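Local structure of ORF115 (WSSV285) (Wsv230) (Shrimp white spot syndrome virus, 2ZUG) at residues 28-33 and 43-48; 7-12 and 74-79; 13-18 and 39-44. The protein probably acts as a dimeric DNA mimic that binds histones and so disrupts nucleosome assembly in cells infected by the virus. All blocks are in the same frame, centred on the assembly; numbering follows the deposited sequence.

Interaction 1 of 3, residues 28-33 and 43-48; sequences DTVEAV and YMVCLK
Val33 and Val45 project side by side from the same face of two antiparallel strands, with CG2 of Val33 3.8 Å from CG2 of Val45. The other branch of Val33, CG1, meets the rim of the Tyr43 ring close to the ring plane, 3.6 Å from CD2, so the aromatic edge rather than its face receives the methyl. Val30 reaches Val45 differently, crossing it at about a right angle. With CG1 of Val45 anti to its backbone N (chi1 177°), that methyl is turned to both branches of Val30 and lies 4.0 Å from CG2 of Val30. Met24 of helix 20-25 covers these three valines. The strands 30-35 and 42-47 form a beta hairpin, and its regular pairing is broken by a classic beta bulge: the amides of Glu31 (N to Cys46 O, 2.9 Å) and Ala32 (N to Cys46 O, 3.1 Å) both donate to one carbonyl, shifting the register by one residue. Cys46 N returns a bond to Ala32 O. Beyond the bulge, Lys48 N gives Thr29 O a nearly straight bond of 2.7 Å. The Lys48 side chain stays extended, passes obliquely over Glu31 with CG 3.7 Å from Glu31 CB, and brings NZ to Asp28 O at 3.0 Å, approaching from 31° outside the carbonyl plane. Glu31 lies along the Leu47-Lys48 backbone, and its OE1 also makes a long, weak ion pair with Arg34 of the second subunit.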
ATOM      1  N   ASP A  28      14.858  -7.330  -7.443  1.00 60.32           N
ATOM      2  CA  ASP A  28      14.178  -7.091  -8.720  1.00 60.19           C
ATOM      3  C   ASP A  28      12.723  -7.563  -8.717  1.00 60.59           C
ATOM      4  O   ASP A  28      11.981  -7.330  -9.675  1.00 60.38           O
ATOM      5  CB  ASP A  28      14.948  -7.771  -9.868  1.00 59.33           C
ATOM      6  CG  ASP A  28      14.984  -9.313  -9.748  1.00 60.64           C
ATOM      7  OD1 ASP A  28      14.238  -9.918  -8.920  1.00 60.00           O
ATOM      8  OD2 ASP A  28      15.773  -9.933 -10.503  1.00 61.06           O
ATOM      9  N   THR A  29      12.320  -8.244  -7.654  1.00 59.40           N
ATOM     10  CA  THR A  29      10.955  -8.688  -7.582  1.00 59.94           C
ATOM     11  C   THR A  29      10.105  -7.592  -6.923  1.00 61.55           C
ATOM     12  O   THR A  29       8.894  -7.521  -7.123  1.00 61.73           O
ATOM     13  CB  THR A  29      10.836  -9.942  -6.766  1.00 60.58           C
ATOM     14  OG1 THR A  29      11.620  -9.801  -5.568  1.00 62.08           O
ATOM     15  CG2 THR A  29      11.272 -11.139  -7.574  1.00 59.17           C
ATOM     16  N   VAL A  30      10.740  -6.737  -6.130  1.00 61.01           N
ATOM     17  CA  VAL A  30      10.029  -5.653  -5.477  1.00 59.07           C
ATOM     18  C   VAL A  30       9.789  -4.524  -6.454  1.00 60.32           C
ATOM     19  O   VAL A  30      10.701  -4.090  -7.143  1.00 60.18           O
ATOM     20  CB  VAL A  30      10.833  -5.116  -4.322  1.00 57.27           C
ATOM     21  CG1 VAL A  30      10.207  -3.837  -3.790  1.00 55.58           C
ATOM     22  CG2 VAL A  30      10.914  -6.154  -3.274  1.00 54.95           C
ATOM     23  N   GLU A  31       8.563  -4.024  -6.485  1.00 61.63           N
ATOM     24  CA  GLU A  31       8.226  -2.951  -7.396  1.00 62.66           C
ATOM     25  C   GLU A  31       8.327  -1.600  -6.733  1.00 61.60           C
ATOM     26  O   GLU A  31       8.868  -0.652  -7.297  1.00 60.42           O
ATOM     27  CB  GLU A  31       6.834  -3.166  -7.910  1.00 66.36           C
ATOM     28  CG  GLU A  31       6.532  -2.354  -9.115  1.00 73.26           C
ATOM     29  CD  GLU A  31       5.056  -2.442  -9.472  1.00 78.65           C
ATOM     30  OE1 GLU A  31       4.500  -3.588  -9.507  1.00 79.97           O
ATOM     31  OE2 GLU A  31       4.455  -1.354  -9.707  1.00 81.76           O
ATOM     32  N   ALA A  32       7.796  -1.499  -5.528  1.00 61.78           N
ATOM     33  CA  ALA A  32       7.885  -0.238  -4.806  1.00 62.57           C
ATOM     34  C   ALA A  32       7.816  -0.491  -3.322  1.00 62.94           C
ATOM     35  O   ALA A  32       7.459  -1.586  -2.865  1.00 62.63           O
ATOM     36  CB  ALA A  32       6.773   0.713  -5.228  1.00 62.37           C
ATOM     37  N   VAL A  33       8.131   0.544  -2.568  1.00 63.73           N
ATOM     38  CA  VAL A  33       8.129   0.441  -1.125  1.00 65.36           C
ATOM     39  C   VAL A  33       7.576   1.754  -0.572  1.00 66.74           C
ATOM     40  O   VAL A  33       7.799   2.804  -1.172  1.00 68.26           O
ATOM     41  CB  VAL A  33       9.570   0.134  -0.681  1.00 64.37           C
ATOM     42  CG1 VAL A  33       9.976   0.971   0.476  1.00 64.26           C
ATOM     43  CG2 VAL A  33       9.670  -1.344  -0.354  1.00 64.05           C
ATOM     44  N   TYR A  43       6.469  -0.254   6.740  1.00 64.61           N
ATOM     45  CA  TYR A  43       6.734  -0.064   5.327  1.00 62.33           C
ATOM     46  C   TYR A  43       5.973  -1.119   4.551  1.00 63.68           C
ATOM     47  O   TYR A  43       5.979  -2.318   4.887  1.00 61.73           O
ATOM     48  CB  TYR A  43       8.195  -0.216   5.007  1.00 59.25           C
ATOM     49  CG  TYR A  43       8.953   1.049   5.077  1.00 56.82           C
ATOM     50  CD1 TYR A  43       9.265   1.632   6.300  1.00 57.26           C
ATOM     51  CD2 TYR A  43       9.404   1.656   3.920  1.00 55.85           C
ATOM     52  CE1 TYR A  43      10.028   2.804   6.365  1.00 56.63           C
ATOM     53  CE2 TYR A  43      10.160   2.821   3.965  1.00 55.99           C
ATOM     54  CZ  TYR A  43      10.467   3.383   5.187  1.00 56.77           C
ATOM     55  OH  TYR A  43      11.228   4.519   5.207  1.00 59.02           O
HETATM   56  N   MSE A  44       5.296  -0.658   3.511  1.00 66.49           N
HETATM   57  CA  MSE A  44       4.558  -1.556   2.670  1.00 68.69           C
HETATM   58  C   MSE A  44       5.511  -1.891   1.539  1.00 67.96           C
HETATM   59  O   MSE A  44       6.232  -1.009   1.010  1.00 67.52           O
HETATM   60  CB  MSE A  44       3.344  -0.865   2.104  1.00 75.14           C
HETATM   61  CG  MSE A  44       2.462  -0.185   3.146  1.00 84.74           C
HETATM   62 SE   MSE A  44       1.466   1.368   2.396  1.00 97.87          SE
HETATM   63  CE  MSE A  44       0.279   0.404   1.091  1.00 91.02           C
ATOM     64  N   VAL A  45       5.528  -3.171   1.193  1.00 65.42           N
ATOM     65  CA  VAL A  45       6.345  -3.667   0.110  1.00 63.42           C
ATOM     66  C   VAL A  45       5.377  -4.241  -0.907  1.00 63.15           C
ATOM     67  O   VAL A  45       4.686  -5.232  -0.640  1.00 62.03           O
ATOM     68  CB  VAL A  45       7.303  -4.773   0.601  1.00 62.67           C
ATOM     69  CG1 VAL A  45       8.117  -5.331  -0.566  1.00 59.97           C
ATOM     70  CG2 VAL A  45       8.198  -4.213   1.673  1.00 60.59           C
ATOM     71  N   CYS A  46       5.318  -3.598  -2.066  1.00 63.73           N
ATOM     72  CA  CYS A  46       4.428  -4.046  -3.135  1.00 64.74           C
ATOM     73  C   CYS A  46       5.344  -4.709  -4.217  1.00 64.33           C
ATOM     74  O   CYS A  46       6.339  -4.123  -4.652  1.00 63.25           O
ATOM     75  CB  CYS A  46       3.577  -2.831  -3.681  1.00 64.77           C
ATOM     76  SG  CYS A  46       3.164  -1.360  -2.494  1.00 64.97           S
ATOM     77  N   LEU A  47       5.011  -5.940  -4.607  1.00 64.52           N
ATOM     78  CA  LEU A  47       5.768  -6.723  -5.600  1.00 66.56           C
ATOM     79  C   LEU A  47       5.437  -6.514  -7.088  1.00 68.57           C
ATOM     80  O   LEU A  47       4.315  -6.180  -7.434  1.00 70.79           O
ATOM     81  CB  LEU A  47       5.573  -8.208  -5.321  1.00 64.00           C
ATOM     82  CG  LEU A  47       5.756  -8.588  -3.861  1.00 64.57           C
ATOM     83  CD1 LEU A  47       5.461 -10.064  -3.633  1.00 63.72           C
ATOM     84  CD2 LEU A  47       7.178  -8.262  -3.471  1.00 64.98           C
ATOM     85  N   LYS A  48       6.410  -6.726  -7.973  1.00 69.90           N
ATOM     86  CA  LYS A  48       6.162  -6.621  -9.409  1.00 70.48           C
ATOM     87  C   LYS A  48       5.184  -7.754  -9.774  1.00 72.31           C
ATOM     88  O   LYS A  48       5.211  -8.840  -9.178  1.00 71.55           O
ATOM     89  CB  LYS A  48       7.462  -6.796 -10.210  1.00 68.76           C
ATOM     90  CG  LYS A  48       8.352  -5.554 -10.287  1.00 69.19           C
ATOM     91  CD  LYS A  48       9.710  -5.827 -10.977  1.00 69.48           C
ATOM     92  CE  LYS A  48      10.624  -4.580 -10.952  1.00 71.00           C
ATOM     93  NZ  LYS A  48      12.130  -4.773 -11.163  1.00 72.19           N
TER

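Interaction 2 of 3, residues 7-12 and 74-79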
ATOM      1  N   ASP A   7       4.015 -14.526  -2.834  1.00 84.25           N
ATOM      2  CA  ASP A   7       3.562 -13.902  -4.074  1.00 82.99           C
ATOM      3  C   ASP A   7       2.830 -12.635  -3.717  1.00 80.52           C
ATOM      4  O   ASP A   7       2.583 -11.791  -4.571  1.00 79.49           O
ATOM      5  CB  ASP A   7       2.578 -14.810  -4.810  1.00 86.35           C
ATOM      6  CG  ASP A   7       3.264 -15.942  -5.556  1.00 90.28           C
ATOM      7  OD1 ASP A   7       4.063 -16.674  -4.922  1.00 93.43           O
ATOM      8  OD2 ASP A   7       3.006 -16.103  -6.778  1.00 91.59           O
ATOM      9  N   ALA A   8       2.499 -12.497  -2.441  1.00 77.52           N
ATOM     10  CA  ALA A   8       1.737 -11.343  -2.006  1.00 76.04           C
ATOM     11  C   ALA A   8       2.494 -10.215  -1.375  1.00 74.75           C
ATOM     12  O   ALA A   8       3.485 -10.444  -0.671  1.00 75.45           O
ATOM     13  CB  ALA A   8       0.673 -11.781  -1.059  1.00 76.00           C
ATOM     14  N   ASP A   9       1.993  -8.997  -1.606  1.00 72.01           N
ATOM     15  CA  ASP A   9       2.583  -7.799  -1.031  1.00 69.96           C
ATOM     16  C   ASP A   9       2.647  -8.016   0.478  1.00 67.94           C
ATOM     17  O   ASP A   9       2.041  -8.945   0.999  1.00 67.01           O
ATOM     18  CB  ASP A   9       1.746  -6.570  -1.372  1.00 69.87           C
ATOM     19  CG  ASP A   9       1.643  -6.337  -2.867  1.00 71.08           C
ATOM     20  OD1 ASP A   9       2.665  -6.453  -3.569  1.00 72.08           O
ATOM     21  OD2 ASP A   9       0.540  -6.025  -3.349  1.00 72.07           O
ATOM     22  N   PHE A  10       3.379  -7.181   1.194  1.00 65.88           N
ATOM     23  CA  PHE A  10       3.474  -7.431   2.615  1.00 65.72           C
ATOM     24  C   PHE A  10       4.099  -6.246   3.310  1.00 65.16           C
ATOM     25  O   PHE A  10       4.420  -5.256   2.669  1.00 64.24           O
ATOM     26  CB  PHE A  10       4.316  -8.691   2.836  1.00 65.79           C
ATOM     27  CG  PHE A  10       5.759  -8.547   2.362  1.00 66.58           C
ATOM     28  CD1 PHE A  10       6.682  -7.814   3.106  1.00 65.87           C
ATOM     29  CD2 PHE A  10       6.176  -9.108   1.149  1.00 66.51           C
ATOM     30  CE1 PHE A  10       7.979  -7.642   2.651  1.00 67.06           C
ATOM     31  CE2 PHE A  10       7.488  -8.938   0.681  1.00 66.23           C
ATOM     32  CZ  PHE A  10       8.383  -8.210   1.429  1.00 67.33           C
ATOM     33  N   LEU A  11       4.296  -6.360   4.618  1.00 65.22           N
ATOM     34  CA  LEU A  11       4.871  -5.254   5.358  1.00 66.38           C
ATOM     35  C   LEU A  11       6.152  -5.598   6.091  1.00 66.52           C
ATOM     36  O   LEU A  11       6.409  -6.750   6.422  1.00 66.26           O
ATOM     37  CB  LEU A  11       3.868  -4.730   6.389  1.00 67.41           C
ATOM     38  CG  LEU A  11       2.419  -4.472   5.983  1.00 67.89           C
ATOM     39  CD1 LEU A  11       1.619  -4.235   7.245  1.00 66.48           C
ATOM     40  CD2 LEU A  11       2.333  -3.294   5.011  1.00 67.38           C
ATOM     41  N   LEU A  12       6.938  -4.560   6.342  1.00 66.46           N
ATOM     42  CA  LEU A  12       8.184  -4.655   7.077  1.00 67.12           C
ATOM     43  C   LEU A  12       7.962  -3.830   8.334  1.00 68.93           C
ATOM     44  O   LEU A  12       7.711  -2.631   8.260  1.00 69.89           O
ATOM     45  CB  LEU A  12       9.346  -4.020   6.312  1.00 65.48           C
ATOM     46  CG  LEU A  12       9.921  -4.715   5.090  1.00 63.41           C
ATOM     47  CD1 LEU A  12      11.117  -3.946   4.648  1.00 61.54           C
ATOM     48  CD2 LEU A  12      10.290  -6.129   5.398  1.00 61.84           C
ATOM     49  N   GLN A  74       5.332  -9.024   8.081  1.00 85.17           N
ATOM     50  CA  GLN A  74       3.938  -9.353   8.367  1.00 84.63           C
ATOM     51  C   GLN A  74       3.067  -9.095   7.151  1.00 83.75           C
ATOM     52  O   GLN A  74       3.454  -8.330   6.245  1.00 83.88           O
ATOM     53  CB  GLN A  74       3.441  -8.504   9.528  1.00 85.30           C
ATOM     54  CG  GLN A  74       4.285  -8.619  10.759  1.00 88.46           C
ATOM     55  CD  GLN A  74       3.867  -7.616  11.809  1.00 91.78           C
ATOM     56  OE1 GLN A  74       2.670  -7.468  12.090  1.00 93.50           O
ATOM     57  NE2 GLN A  74       4.842  -6.920  12.407  1.00 92.01           N
ATOM     58  N   PRO A  75       1.890  -9.749   7.097  1.00 82.25           N
ATOM     59  CA  PRO A  75       0.957  -9.575   5.979  1.00 81.44           C
ATOM     60  C   PRO A  75       0.309  -8.204   6.033  1.00 81.20           C
ATOM     61  O   PRO A  75       0.358  -7.514   7.060  1.00 80.67           O
ATOM     62  CB  PRO A  75      -0.055 -10.703   6.181  1.00 81.02           C
ATOM     63  CG  PRO A  75       0.029 -11.001   7.631  1.00 79.97           C
ATOM     64  CD  PRO A  75       1.494 -10.901   7.924  1.00 81.41           C
HETATM   65  N   MSE A  76      -0.272  -7.781   4.921  1.00 81.13           N
HETATM   66  CA  MSE A  76      -0.926  -6.492   4.939  1.00 81.22           C
HETATM   67  C   MSE A  76      -2.291  -6.726   5.531  1.00 79.66           C
HETATM   68  O   MSE A  76      -2.830  -7.828   5.472  1.00 79.55           O
HETATM   69  CB  MSE A  76      -1.026  -5.903   3.541  1.00 82.98           C
HETATM   70  CG  MSE A  76       0.279  -5.305   3.112  1.00 85.80           C
HETATM   71 SE   MSE A  76       0.144  -4.164   1.546  1.00 91.41          SE
HETATM   72  CE  MSE A  76      -1.012  -5.349   0.437  1.00 90.50           C
ATOM     73  N   ILE A  77      -2.847  -5.690   6.127  1.00 78.02           N
ATOM     74  CA  ILE A  77      -4.139  -5.843   6.742  1.00 75.47           C
ATOM     75  C   ILE A  77      -5.122  -4.931   6.052  1.00 72.94           C
ATOM     76  O   ILE A  77      -4.767  -3.823   5.660  1.00 71.83           O
ATOM     77  CB  ILE A  77      -4.098  -5.454   8.252  1.00 75.65           C
ATOM     78  CG1 ILE A  77      -2.698  -5.629   8.816  1.00 74.76           C
ATOM     79  CG2 ILE A  77      -5.007  -6.361   9.052  1.00 76.74           C
ATOM     80  CD1 ILE A  77      -2.562  -5.063  10.194  1.00 74.55           C
ATOM     81  N   VAL A  78      -6.347  -5.419   5.895  1.00 71.01           N
ATOM     82  CA  VAL A  78      -7.418  -4.620   5.333  1.00 69.61           C
ATOM     83  C   VAL A  78      -8.498  -4.571   6.416  1.00 69.40           C
ATOM     84  O   VAL A  78      -8.708  -5.545   7.132  1.00 68.95           O
ATOM     85  CB  VAL A  78      -7.964  -5.216   4.038  1.00 68.41           C
ATOM     86  CG1 VAL A  78      -7.015  -4.909   2.941  1.00 67.48           C
ATOM     87  CG2 VAL A  78      -8.154  -6.704   4.165  1.00 68.65           C
ATOM     88  N   PRO A  79      -9.166  -3.419   6.580  1.00 69.79           N
ATOM     89  CA  PRO A  79     -10.200  -3.332   7.612  1.00 70.14           C
ATOM     90  C   PRO A  79     -11.437  -4.152   7.300  1.00 70.02           C
ATOM     91  O   PRO A  79     -12.387  -4.144   8.072  1.00 70.07           O
ATOM     92  CB  PRO A  79     -10.511  -1.849   7.651  1.00 69.72           C
ATOM     93  CG  PRO A  79     -10.411  -1.486   6.202  1.00 69.68           C
ATOM     94  CD  PRO A  79      -9.116  -2.173   5.794  1.00 68.90           C
TER
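Leu11 and Gln74 form an antiparallel hydrogen-bonded pair through two backbone bonds, Leu11 N to Gln74 O at 2.7 Å and Gln74 N to Leu11 O at 3.0 Å. This pair is the bridge between the two segments, and further contact comes from side chains. Met76, present as selenomethionine, lies across Leu11 at about a right angle, its CG against CD2 of Leu11 at 3.4 Å. The second branch of Leu11, CD1, meets the backbone instead and comes 3.5 Å from Pro75 O. Beyond CG the Met76 chain bends at its last torsion (chi3 -45°), which carries the terminal methyl CE to CB of Asp9 at 3.5 Å. The selenium itself sits between these two neighbours, 4.1 Å from CB of Asp9 and 4.2 Å from CD2 of Leu11, so the selenoether side chain of Met76 spans from one residue to the other. The Asp9 carboxylate has its polar partners beyond the two segments: OD1 accepts from Leu47 N, and OD2 forms a salt bridge with Arg34 of the second subunit. Met76 likewise packs on Met44 of that subunit, so this part of the contact lies at the dimer interface. The Phe10 ring leads away from the 74-79 segment, onto Met24 of helix 20-25, Ile73 of strand 72-74 and the ring of Phe53. Strand 10-13 runs between strands 42-47 and 72-74, with helix 20-25 over the face that carries Phe10 and Leu12.

Interaction 3 of 3, residues 13-18 and 39-44; sequences VGDDTS and DDRVYM
The carbonyl oxygen of Arg41 is approached by two successive residues: Gly14 N donates a hydrogen bond of 2.9 Å, and Val13 CA adds a C-H...O contact at 3.0 Å. Beside it, Val13 and Val42 form a non-hydrogen-bonded antiparallel pair and point the same way, with CG1 of Val13 4.1 Å from CG2 of Val42. The aliphatic part of Arg41 lies alongside Asp15, its CD 3.6 Å from OD1 of Asp15. The carboxylate and guanidinium planes are 9° apart, with Asp15 OD1 at the guanidinium edge near its plane, and OD1 stays 4.5 Å from NH1 of Arg41, beyond a salt bridge. The Arg41 chain bends at chi3 (-60°), and its guanidinium lies at Asp39, where NH2 meets the syn lone pair of OD1 at 3.1 Å in a salt bridge. Further along the loop, Thr17 sets its CB 3.7 Å from CE1 of the Tyr43 ring. Asp39 also accepts from the Arg41 amide through OD2, met from above the carboxylate plane, making an Asx turn. This overlaps the type I beta turn from Asp39 to Val42, a tight reversal that leads into strand 42-47 where the loop after strand 10-13 leaves the antiparallel sheet.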
ATOM      1  N   VAL A  13       8.071  -4.456   9.494  1.00 70.24           N
ATOM      2  CA  VAL A  13       7.867  -3.727  10.725  1.00 70.34           C
ATOM      3  C   VAL A  13       9.120  -3.821  11.540  1.00 70.18           C
ATOM      4  O   VAL A  13       9.559  -4.920  11.842  1.00 69.90           O
ATOM      5  CB  VAL A  13       6.727  -4.337  11.531  1.00 71.34           C
ATOM      6  CG1 VAL A  13       6.182  -3.288  12.471  1.00 72.18           C
ATOM      7  CG2 VAL A  13       5.637  -4.891  10.591  1.00 71.07           C
ATOM      8  N   GLY A  14       9.693  -2.680  11.902  1.00 70.62           N
ATOM      9  CA  GLY A  14      10.903  -2.731  12.691  1.00 72.41           C
ATOM     10  C   GLY A  14      11.180  -1.426  13.386  1.00 74.17           C
ATOM     11  O   GLY A  14      10.614  -0.403  13.011  1.00 74.14           O
ATOM     12  N   ASP A  15      12.057  -1.460  14.392  1.00 76.33           N
ATOM     13  CA  ASP A  15      12.401  -0.265  15.160  1.00 78.40           C
ATOM     14  C   ASP A  15      13.485   0.541  14.485  1.00 78.68           C
ATOM     15  O   ASP A  15      13.763   1.679  14.870  1.00 79.01           O
ATOM     16  CB  ASP A  15      12.838  -0.639  16.580  1.00 80.31           C
ATOM     17  CG  ASP A  15      11.731  -1.353  17.360  1.00 82.62           C
ATOM     18  OD1 ASP A  15      10.525  -1.123  17.038  1.00 83.56           O
ATOM     19  OD2 ASP A  15      12.068  -2.133  18.297  1.00 82.90           O
ATOM     20  N   ASP A  16      14.121  -0.056  13.487  1.00 78.39           N
ATOM     21  CA  ASP A  16      15.131   0.672  12.764  1.00 77.89           C
ATOM     22  C   ASP A  16      14.847   0.457  11.309  1.00 77.55           C
ATOM     23  O   ASP A  16      15.204  -0.583  10.759  1.00 78.73           O
ATOM     24  CB  ASP A  16      16.515   0.167  13.067  1.00 78.03           C
ATOM     25  CG  ASP A  16      17.558   0.991  12.378  1.00 79.08           C
ATOM     26  OD1 ASP A  16      17.148   1.826  11.514  1.00 76.67           O
ATOM     27  OD2 ASP A  16      18.765   0.803  12.698  1.00 80.23           O
ATOM     28  N   THR A  17      14.206   1.447  10.697  1.00 76.53           N
ATOM     29  CA  THR A  17      13.841   1.380   9.295  1.00 75.13           C
ATOM     30  C   THR A  17      14.738   2.229   8.415  1.00 75.09           C
ATOM     31  O   THR A  17      14.474   2.372   7.221  1.00 74.57           O
ATOM     32  CB  THR A  17      12.388   1.825   9.082  1.00 75.02           C
ATOM     33  OG1 THR A  17      12.213   3.184   9.508  1.00 73.79           O
ATOM     34  CG2 THR A  17      11.459   0.920   9.858  1.00 75.28           C
ATOM     35  N   SER A  18      15.821   2.756   8.982  1.00 74.98           N
ATOM     36  CA  SER A  18      16.708   3.618   8.207  1.00 74.99           C
ATOM     37  C   SER A  18      17.321   3.039   6.942  1.00 75.92           C
ATOM     38  O   SER A  18      17.805   3.808   6.113  1.00 76.31           O
ATOM     39  CB  SER A  18      17.826   4.174   9.084  1.00 73.52           C
ATOM     40  OG  SER A  18      18.558   3.139   9.689  1.00 73.02           O
ATOM     41  N   ASP A  39       2.267   4.762  10.930  1.00 71.57           N
ATOM     42  CA  ASP A  39       3.251   4.273  11.892  1.00 72.22           C
ATOM     43  C   ASP A  39       4.641   4.140  11.272  1.00 72.71           C
ATOM     44  O   ASP A  39       4.857   3.345  10.353  1.00 72.31           O
ATOM     45  CB  ASP A  39       2.744   2.918  12.421  1.00 72.14           C
ATOM     46  CG  ASP A  39       3.546   2.391  13.592  1.00 72.34           C
ATOM     47  OD1 ASP A  39       3.115   1.358  14.172  1.00 72.57           O
ATOM     48  OD2 ASP A  39       4.595   2.988  13.922  1.00 71.21           O
ATOM     49  N   ASP A  40       5.573   4.926  11.801  1.00 74.05           N
ATOM     50  CA  ASP A  40       6.968   4.953  11.351  1.00 75.64           C
ATOM     51  C   ASP A  40       7.704   3.610  11.291  1.00 75.45           C
ATOM     52  O   ASP A  40       8.666   3.436  10.535  1.00 74.71           O
ATOM     53  CB  ASP A  40       7.759   5.924  12.223  1.00 76.77           C
ATOM     54  CG  ASP A  40       7.654   7.348  11.709  1.00 80.34           C
ATOM     55  OD1 ASP A  40       6.898   7.512  10.713  1.00 81.36           O
ATOM     56  OD2 ASP A  40       8.305   8.289  12.269  1.00 82.14           O
ATOM     57  N   ARG A  41       7.245   2.659  12.086  1.00 75.03           N
ATOM     58  CA  ARG A  41       7.872   1.361  12.104  1.00 74.71           C
ATOM     59  C   ARG A  41       7.348   0.470  11.001  1.00 72.86           C
ATOM     60  O   ARG A  41       7.724  -0.718  10.938  1.00 72.62           O
ATOM     61  CB  ARG A  41       7.650   0.712  13.463  1.00 77.56           C
ATOM     62  CG  ARG A  41       8.251   1.528  14.611  1.00 80.83           C
ATOM     63  CD  ARG A  41       7.809   0.959  15.930  1.00 84.03           C
ATOM     64  NE  ARG A  41       6.349   0.998  16.018  1.00 86.86           N
ATOM     65  CZ  ARG A  41       5.631   0.420  16.980  1.00 88.23           C
ATOM     66  NH1 ARG A  41       6.228  -0.259  17.961  1.00 89.34           N
ATOM     67  NH2 ARG A  41       4.310   0.523  16.959  1.00 88.77           N
ATOM     68  N   VAL A  42       6.495   1.039  10.136  1.00 70.05           N
ATOM     69  CA  VAL A  42       5.918   0.278   9.021  1.00 67.52           C
ATOM     70  C   VAL A  42       6.248   0.734   7.600  1.00 66.09           C
ATOM     71  O   VAL A  42       6.311   1.918   7.299  1.00 65.94           O
ATOM     72  CB  VAL A  42       4.378   0.182   9.125  1.00 66.31           C
ATOM     73  CG1 VAL A  42       3.804  -0.646   7.963  1.00 64.48           C
ATOM     74  CG2 VAL A  42       4.001  -0.475  10.419  1.00 66.13           C
ATOM     75  N   TYR A  43       6.469  -0.254   6.740  1.00 64.61           N
ATOM     76  CA  TYR A  43       6.734  -0.064   5.327  1.00 62.33           C
ATOM     77  C   TYR A  43       5.973  -1.119   4.551  1.00 63.68           C
ATOM     78  O   TYR A  43       5.979  -2.318   4.887  1.00 61.73           O
ATOM     79  CB  TYR A  43       8.195  -0.216   5.007  1.00 59.25           C
ATOM     80  CG  TYR A  43       8.953   1.049   5.077  1.00 56.82           C
ATOM     81  CD1 TYR A  43       9.265   1.632   6.300  1.00 57.26           C
ATOM     82  CD2 TYR A  43       9.404   1.656   3.920  1.00 55.85           C
ATOM     83  CE1 TYR A  43      10.028   2.804   6.365  1.00 56.63           C
ATOM     84  CE2 TYR A  43      10.160   2.821   3.965  1.00 55.99           C
ATOM     85  CZ  TYR A  43      10.467   3.383   5.187  1.00 56.77           C
ATOM     86  OH  TYR A  43      11.228   4.519   5.207  1.00 59.02           O
HETATM   87  N   MSE A  44       5.296  -0.658   3.511  1.00 66.49           N
HETATM   88  CA  MSE A  44       4.558  -1.556   2.670  1.00 68.69           C
HETATM   89  C   MSE A  44       5.511  -1.891   1.539  1.00 67.96           C
HETATM   90  O   MSE A  44       6.232  -1.009   1.010  1.00 67.52           O
HETATM   91  CB  MSE A  44       3.344  -0.865   2.104  1.00 75.14           C
HETATM   92  CG  MSE A  44       2.462  -0.185   3.146  1.00 84.74           C
HETATM   93 SE   MSE A  44       1.466   1.368   2.396  1.00 97.87          SE
HETATM   94  CE  MSE A  44       0.279   0.404   1.091  1.00 91.02           C
TER

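Overall arrangement
All three contacts belong to one four-stranded antiparallel sheet, ordered 30-35, 42-47, 10-13, 72-74. Interaction 1 joins the first two strands, interaction 2 the last two, and interaction 3 lies where the central pair ends. Their centres are 11 Å (1 and 2), 13 Å (2 and 3) and 15 Å (1 and 3) apart. Interactions 1 and 3 share Tyr43 and Met44 on strand 42-47, while backbone bonds between that strand and 10-13 connect interaction 2 to both. Along the chain, interaction 2 pairs a segment near the start with one near the end and encloses the others. Each also reaches the second subunit, so all three contacts lie close to the dimer interface.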